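Long-range contact in 11S globulin (Wrightia tinctoria, PDB 5WXU), which binds the plant hormone auxin and, as an 11S globulin hexamer, probably serves as a seed storage protein: residues B[151-163]-B[292-304]. Sequence-based numbering, arbitrary orientation.
Sequences VHFIRQGDVIALP and TVRIKENLLNPER. With FLC (citrate anion), chain Q.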
loop_
_atom_site.group_PDB
_atom_site.type_symbol
_atom_site.label_atom_id
_atom_site.label_comp_id
_atom_site.label_asym_id
_atom_site.label_seq_id
_atom_site.Cartn_x
_atom_site.Cartn_y
_atom_site.Cartn_z
ATOM N N VAL B 151 8.282 9.387 -27.992
ATOM C CA VAL B 151 9.542 10.027 -27.773
ATOM C C VAL B 151 9.292 11.268 -26.931
ATOM O O VAL B 151 8.149 11.758 -26.871
ATOM C CB VAL B 151 10.304 10.229 -29.106
ATOM C CG1 VAL B 151 10.623 8.813 -29.661
ATOM C CG2 VAL B 151 9.539 11.079 -30.127
ATOM N N HIS B 152 10.329 11.690 -26.238
ATOM C CA HIS B 152 10.260 12.783 -25.284
ATOM C C HIS B 152 11.110 13.924 -25.762
ATOM O O HIS B 152 12.221 13.701 -26.182
ATOM C CB HIS B 152 10.681 12.321 -23.962
ATOM C CG HIS B 152 9.879 11.177 -23.429
ATOM N ND1 HIS B 152 8.799 11.349 -22.601
ATOM C CD2 HIS B 152 9.994 9.837 -23.625
ATOM C CE1 HIS B 152 8.290 10.158 -22.295
ATOM N NE2 HIS B 152 8.970 9.237 -22.937
ATOM N N PHE B 153 10.590 15.150 -25.632
ATOM C CA PHE B 153 11.313 16.298 -26.111
ATOM C C PHE B 153 11.914 16.918 -24.884
ATOM O O PHE B 153 11.210 17.454 -24.017
ATOM C CB PHE B 153 10.374 17.205 -26.890
ATOM C CG PHE B 153 9.775 16.514 -28.053
ATOM C CD1 PHE B 153 8.649 15.706 -27.898
ATOM C CD2 PHE B 153 10.400 16.543 -29.273
ATOM C CE1 PHE B 153 8.123 15.007 -28.963
ATOM C CE2 PHE B 153 9.876 15.845 -30.352
ATOM C CZ PHE B 153 8.747 15.081 -30.200
ATOM N N ILE B 154 13.221 16.872 -24.811
ATOM C CA ILE B 154 13.963 17.295 -23.626
ATOM C C ILE B 154 14.641 18.644 -23.866
ATOM O O ILE B 154 14.961 19.026 -25.018
ATOM C CB ILE B 154 14.948 16.224 -23.113
ATOM C CG1 ILE B 154 16.049 15.954 -24.158
ATOM C CG2 ILE B 154 14.175 14.981 -22.683
ATOM C CD1 ILE B 154 17.220 15.130 -23.705
ATOM N N ARG B 155 14.810 19.384 -22.785
ATOM C CA ARG B 155 15.445 20.731 -22.895
ATOM C C ARG B 155 16.093 21.071 -21.615
ATOM O O ARG B 155 15.829 20.430 -20.599
ATOM C CB ARG B 155 14.387 21.793 -23.279
ATOM C CG ARG B 155 13.341 22.077 -22.195
ATOM C CD ARG B 155 12.202 22.962 -22.708
ATOM N NE ARG B 155 11.094 22.934 -21.716
ATOM C CZ ARG B 155 10.907 23.786 -20.697
ATOM N NH1 ARG B 155 11.728 24.821 -20.464
ATOM N NH2 ARG B 155 9.884 23.581 -19.869
ATOM N N GLN B 156 16.936 22.111 -21.654
ATOM C CA GLN B 156 17.669 22.560 -20.523
ATOM C C GLN B 156 16.739 22.734 -19.295
ATOM O O GLN B 156 15.653 23.366 -19.409
ATOM C CB GLN B 156 18.395 23.907 -20.827
ATOM C CG GLN B 156 19.227 24.421 -19.652
ATOM C CD GLN B 156 19.956 25.764 -19.929
ATOM O OE1 GLN B 156 19.759 26.356 -20.956
ATOM N NE2 GLN B 156 20.664 26.275 -18.937
ATOM N N GLY B 157 17.179 22.160 -18.169
ATOM C CA GLY B 157 16.441 22.228 -16.921
ATOM C C GLY B 157 15.645 20.941 -16.622
ATOM O O GLY B 157 15.191 20.755 -15.489
ATOM N N ASP B 158 15.441 20.099 -17.634
ATOM C CA ASP B 158 14.804 18.796 -17.441
ATOM C C ASP B 158 15.614 17.877 -16.567
ATOM O O ASP B 158 16.823 17.785 -16.667
ATOM C CB ASP B 158 14.485 18.117 -18.781
ATOM C CG ASP B 158 13.305 18.694 -19.492
ATOM O OD1 ASP B 158 12.598 19.502 -18.964
ATOM O OD2 ASP B 158 13.007 18.292 -20.646
ATOM N N VAL B 159 14.913 17.156 -15.682
ATOM C CA VAL B 159 15.492 16.114 -14.941
ATOM C C VAL B 159 14.678 14.930 -15.358
ATOM O O VAL B 159 13.456 14.922 -15.219
ATOM C CB VAL B 159 15.402 16.325 -13.438
ATOM C CG1 VAL B 159 15.988 15.143 -12.722
ATOM C CG2 VAL B 159 16.163 17.561 -13.022
ATOM N N ILE B 160 15.356 13.891 -15.826
ATOM C CA ILE B 160 14.703 12.721 -16.415
ATOM C C ILE B 160 15.049 11.517 -15.540
ATOM O O ILE B 160 16.188 11.345 -15.156
ATOM C CB ILE B 160 15.277 12.422 -17.835
ATOM C CG1 ILE B 160 15.161 13.627 -18.779
ATOM C CG2 ILE B 160 14.655 11.218 -18.509
ATOM C CD1 ILE B 160 16.363 13.794 -19.703
ATOM N N ALA B 161 14.080 10.670 -15.260
ATOM C CA ALA B 161 14.241 9.567 -14.376
ATOM C C ALA B 161 14.024 8.305 -15.096
ATOM O O ALA B 161 12.906 8.089 -15.642
ATOM C CB ALA B 161 13.219 9.672 -13.210
ATOM N N LEU B 162 15.006 7.407 -15.073
ATOM C CA LEU B 162 14.848 6.107 -15.772
ATOM C C LEU B 162 15.220 4.914 -14.923
ATOM O O LEU B 162 16.247 4.917 -14.254
ATOM C CB LEU B 162 15.762 6.097 -16.997
ATOM C CG LEU B 162 15.403 7.095 -18.119
ATOM C CD1 LEU B 162 16.396 7.173 -19.264
ATOM C CD2 LEU B 162 14.054 6.781 -18.683
ATOM N N PRO B 163 14.423 3.836 -14.955
ATOM C CA PRO B 163 14.783 2.629 -14.258
ATOM C C PRO B 163 15.970 1.905 -14.871
ATOM O O PRO B 163 16.268 1.998 -16.103
ATOM C CB PRO B 163 13.515 1.753 -14.372
ATOM C CG PRO B 163 12.447 2.728 -14.721
ATOM C CD PRO B 163 13.084 3.737 -15.552
ATOM N N THR B 292 2.397 5.224 -20.412
ATOM C CA THR B 292 2.472 6.709 -20.546
ATOM C C THR B 292 3.140 7.418 -19.421
ATOM O O THR B 292 2.980 8.634 -19.371
ATOM C CB THR B 292 1.016 7.392 -20.523
ATOM O OG1 THR B 292 0.363 7.304 -19.174
ATOM C CG2 THR B 292 0.232 6.852 -21.642
ATOM N N VAL B 293 3.717 6.669 -18.495
ATOM C CA VAL B 293 4.322 7.153 -17.171
ATOM C C VAL B 293 5.182 8.367 -17.530
ATOM O O VAL B 293 5.952 8.319 -18.536
ATOM C CB VAL B 293 5.083 6.007 -16.452
ATOM C CG1 VAL B 293 6.116 5.349 -17.367
ATOM C CG2 VAL B 293 5.854 6.432 -15.191
ATOM N N ARG B 294 5.048 9.447 -16.736
ATOM C CA ARG B 294 5.834 10.664 -16.939
ATOM C C ARG B 294 7.257 10.352 -16.475
ATOM O O ARG B 294 7.474 9.752 -15.398
ATOM C CB ARG B 294 5.207 11.900 -16.209
ATOM C CG ARG B 294 5.935 13.269 -16.169
ATOM C CD ARG B 294 5.067 14.383 -15.457
ATOM N NE ARG B 294 5.814 15.065 -14.394
ATOM C CZ ARG B 294 5.316 15.428 -13.216
ATOM N NH1 ARG B 294 4.060 15.264 -12.871
ATOM N NH2 ARG B 294 6.126 15.990 -12.346
ATOM N N ILE B 295 8.234 10.790 -17.268
ATOM C CA ILE B 295 9.647 10.473 -17.034
ATOM C C ILE B 295 10.470 11.700 -16.569
ATOM O O ILE B 295 11.587 11.573 -16.021
ATOM C CB ILE B 295 10.230 9.916 -18.339
ATOM C CG1 ILE B 295 9.750 8.492 -18.609
ATOM C CG2 ILE B 295 11.724 9.943 -18.377
ATOM C CD1 ILE B 295 9.874 7.557 -17.454
ATOM N N LYS B 296 9.926 12.874 -16.784
ATOM C CA LYS B 296 10.721 14.063 -16.514
ATOM C C LYS B 296 9.922 15.232 -16.034
ATOM O O LYS B 296 8.710 15.274 -16.213
ATOM C CB LYS B 296 11.441 14.477 -17.806
ATOM C CG LYS B 296 10.548 14.966 -18.889
ATOM C CD LYS B 296 11.389 15.068 -20.150
ATOM C CE LYS B 296 10.692 15.772 -21.264
ATOM N NZ LYS B 296 10.405 17.198 -20.971
ATOM N N GLU B 297 10.647 16.210 -15.489
ATOM C CA GLU B 297 10.091 17.498 -15.150
ATOM C C GLU B 297 11.195 18.537 -15.298
ATOM O O GLU B 297 12.350 18.267 -15.014
ATOM C CB GLU B 297 9.640 17.420 -13.710
ATOM C CG GLU B 297 8.896 18.641 -13.186
ATOM C CD GLU B 297 7.957 18.341 -12.041
ATOM O OE1 GLU B 297 7.261 17.296 -12.091
ATOM O OE2 GLU B 297 7.893 19.110 -11.059
ATOM N N ASN B 298 10.794 19.718 -15.701
ATOM C CA ASN B 298 11.715 20.850 -15.846
ATOM C C ASN B 298 11.750 21.681 -14.576
ATOM O O ASN B 298 10.714 22.047 -14.011
ATOM C CB ASN B 298 11.333 21.691 -17.080
ATOM C CG ASN B 298 12.419 22.629 -17.464
ATOM O OD1 ASN B 298 12.610 23.648 -16.812
ATOM N ND2 ASN B 298 13.132 22.304 -18.536
ATOM N N LEU B 299 12.958 21.948 -14.083
ATOM C CA LEU B 299 13.125 22.655 -12.807
ATOM C C LEU B 299 13.612 24.102 -13.035
ATOM O O LEU B 299 13.862 24.756 -12.041
ATOM C CB LEU B 299 14.102 21.940 -11.959
ATOM C CG LEU B 299 13.705 20.551 -11.541
ATOM C CD1 LEU B 299 14.687 20.026 -10.532
ATOM C CD2 LEU B 299 12.251 20.543 -10.966
ATOM N N LEU B 300 13.746 24.522 -14.299
ATOM C CA LEU B 300 14.488 25.758 -14.565
ATOM C C LEU B 300 13.725 27.027 -14.396
ATOM O O LEU B 300 14.339 28.070 -14.026
ATOM C CB LEU B 300 15.066 25.748 -15.985
ATOM C CG LEU B 300 15.976 26.891 -16.352
ATOM C CD1 LEU B 300 17.004 27.198 -15.282
ATOM C CD2 LEU B 300 16.643 26.475 -17.638
ATOM N N ASN B 301 12.430 27.001 -14.704
ATOM C CA ASN B 301 11.603 28.199 -14.533
ATOM C C ASN B 301 11.542 28.685 -13.090
ATOM O O ASN B 301 11.181 27.930 -12.170
ATOM C CB ASN B 301 10.131 28.007 -14.975
ATOM C CG ASN B 301 9.422 29.349 -15.275
ATOM O OD1 ASN B 301 9.499 30.352 -14.534
ATOM N ND2 ASN B 301 8.696 29.351 -16.351
ATOM N N PRO B 302 11.881 30.001 -12.856
ATOM C CA PRO B 302 11.766 30.467 -11.430
ATOM C C PRO B 302 10.339 30.346 -10.876
ATOM O O PRO B 302 10.154 30.298 -9.658
ATOM C CB PRO B 302 12.149 31.971 -11.516
ATOM C CG PRO B 302 12.870 32.144 -12.820
ATOM C CD PRO B 302 12.338 31.080 -13.758
ATOM N N GLU B 303 9.344 30.382 -11.764
ATOM C CA GLU B 303 7.948 30.142 -11.380
ATOM C C GLU B 303 7.629 28.719 -10.836
ATOM O O GLU B 303 6.553 28.505 -10.285
ATOM C CB GLU B 303 7.026 30.549 -12.554
ATOM C CG GLU B 303 7.057 32.099 -12.721
ATOM C CD GLU B 303 6.265 32.686 -13.889
ATOM O OE1 GLU B 303 5.833 31.933 -14.786
ATOM O OE2 GLU B 303 6.097 33.931 -13.906
ATOM N N ARG B 304 8.540 27.776 -10.995
ATOM C CA ARG B 304 8.445 26.332 -10.514
ATOM C C ARG B 304 9.081 26.194 -9.059
ATOM O O ARG B 304 9.217 25.126 -8.455
ATOM C CB ARG B 304 9.148 25.431 -11.526
ATOM C CG ARG B 304 9.568 24.019 -11.100
ATOM C CD ARG B 304 8.313 23.156 -11.007
ATOM N NE ARG B 304 8.455 21.795 -10.457
ATOM C CZ ARG B 304 8.802 21.516 -9.192
ATOM N NH1 ARG B 304 9.140 22.462 -8.305
ATOM N NH2 ARG B 304 8.868 20.258 -8.811
HETATM C CAC FLC Q . 7.071 16.339 -23.998
HETATM C CA FLC Q . 7.069 16.331 -22.481
HETATM C CB FLC Q . 6.679 14.979 -21.832
HETATM C CBC FLC Q . 5.513 14.174 -22.490
HETATM C CG FLC Q . 7.594 14.534 -20.643
HETATM C CGC FLC Q . 6.943 13.434 -19.882
HETATM O OA1 FLC Q . 7.776 15.438 -24.601
HETATM O OA2 FLC Q . 6.347 17.238 -24.529
HETATM O OB1 FLC Q . 4.875 13.259 -21.887
HETATM O OB2 FLC Q . 5.094 14.436 -23.633
HETATM O OG1 FLC Q . 7.670 12.370 -19.690
HETATM O OG2 FLC Q . 5.712 13.724 -19.568
HETATM O OHB FLC Q . 7.690 14.180 -22.582
HETATM O O HOH W 1 11.590 26.329 -18.170
#
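Strand 296-298 runs antiparallel to strand 158-162, Val159 and Glu297 forming the hydrogen-bonded pair through Val159 N to Glu297 O (2.9 Å) and its return bond, while Leu299 N to Gly157 O and Ala161 N to Ile295 O extend the pairing at its two ends. On the face shared by Asp158, Ile160, Lys296 and Asn298, the Asp158 carboxylate ties both segments together. Its OD2 takes Lys296 NZ in a salt bridge (2.8 Å) and Arg155 N at 3.0 Å, the two donors arriving from opposite faces of the carboxylate plane. Its OD1 receives Asn298 ND2 (2.9 Å), the amide standing steeply to the carboxylate at 77°. The same ND2 donates to Gln156 O (2.9 Å), so both its hydrogens go to acceptors of the type II beta turn Arg155-Asp158. Replacing Asp158 by an alanine would probably leave the Lys296 ammonium without its salt-bridge partner and the Asn298 amide freer to turn. With CG anti to the backbone N (chi1 -166°), Asn298 lays its amide flat over the Arg155 guanidinium, ND2 lying 3.4 Å above the centre of that plane; OD1 closes an Asx turn onto Leu300 N. Gly157 has a positive phi (101°), and a CB there would collide with Leu300 CB. The Lys296 chain crosses the Ile154 side chain at about a right angle, touching its CG2, and flanks a citrate, probably from the crystallisation liquor, held by His152 ND1, Phe153 N and Ile295 N. On the other face, Val159 CG2 packs on Leu299 CD1 (3.8 Å), both side chains also touching Leu318 of strand 313-318. Strand 296-298 thus forms the outer edge, within this chain, of an N-terminal cupin sheet, beside strand 158-162 and then strand 102-108, while strand 151-155 pairs with strand 110-115.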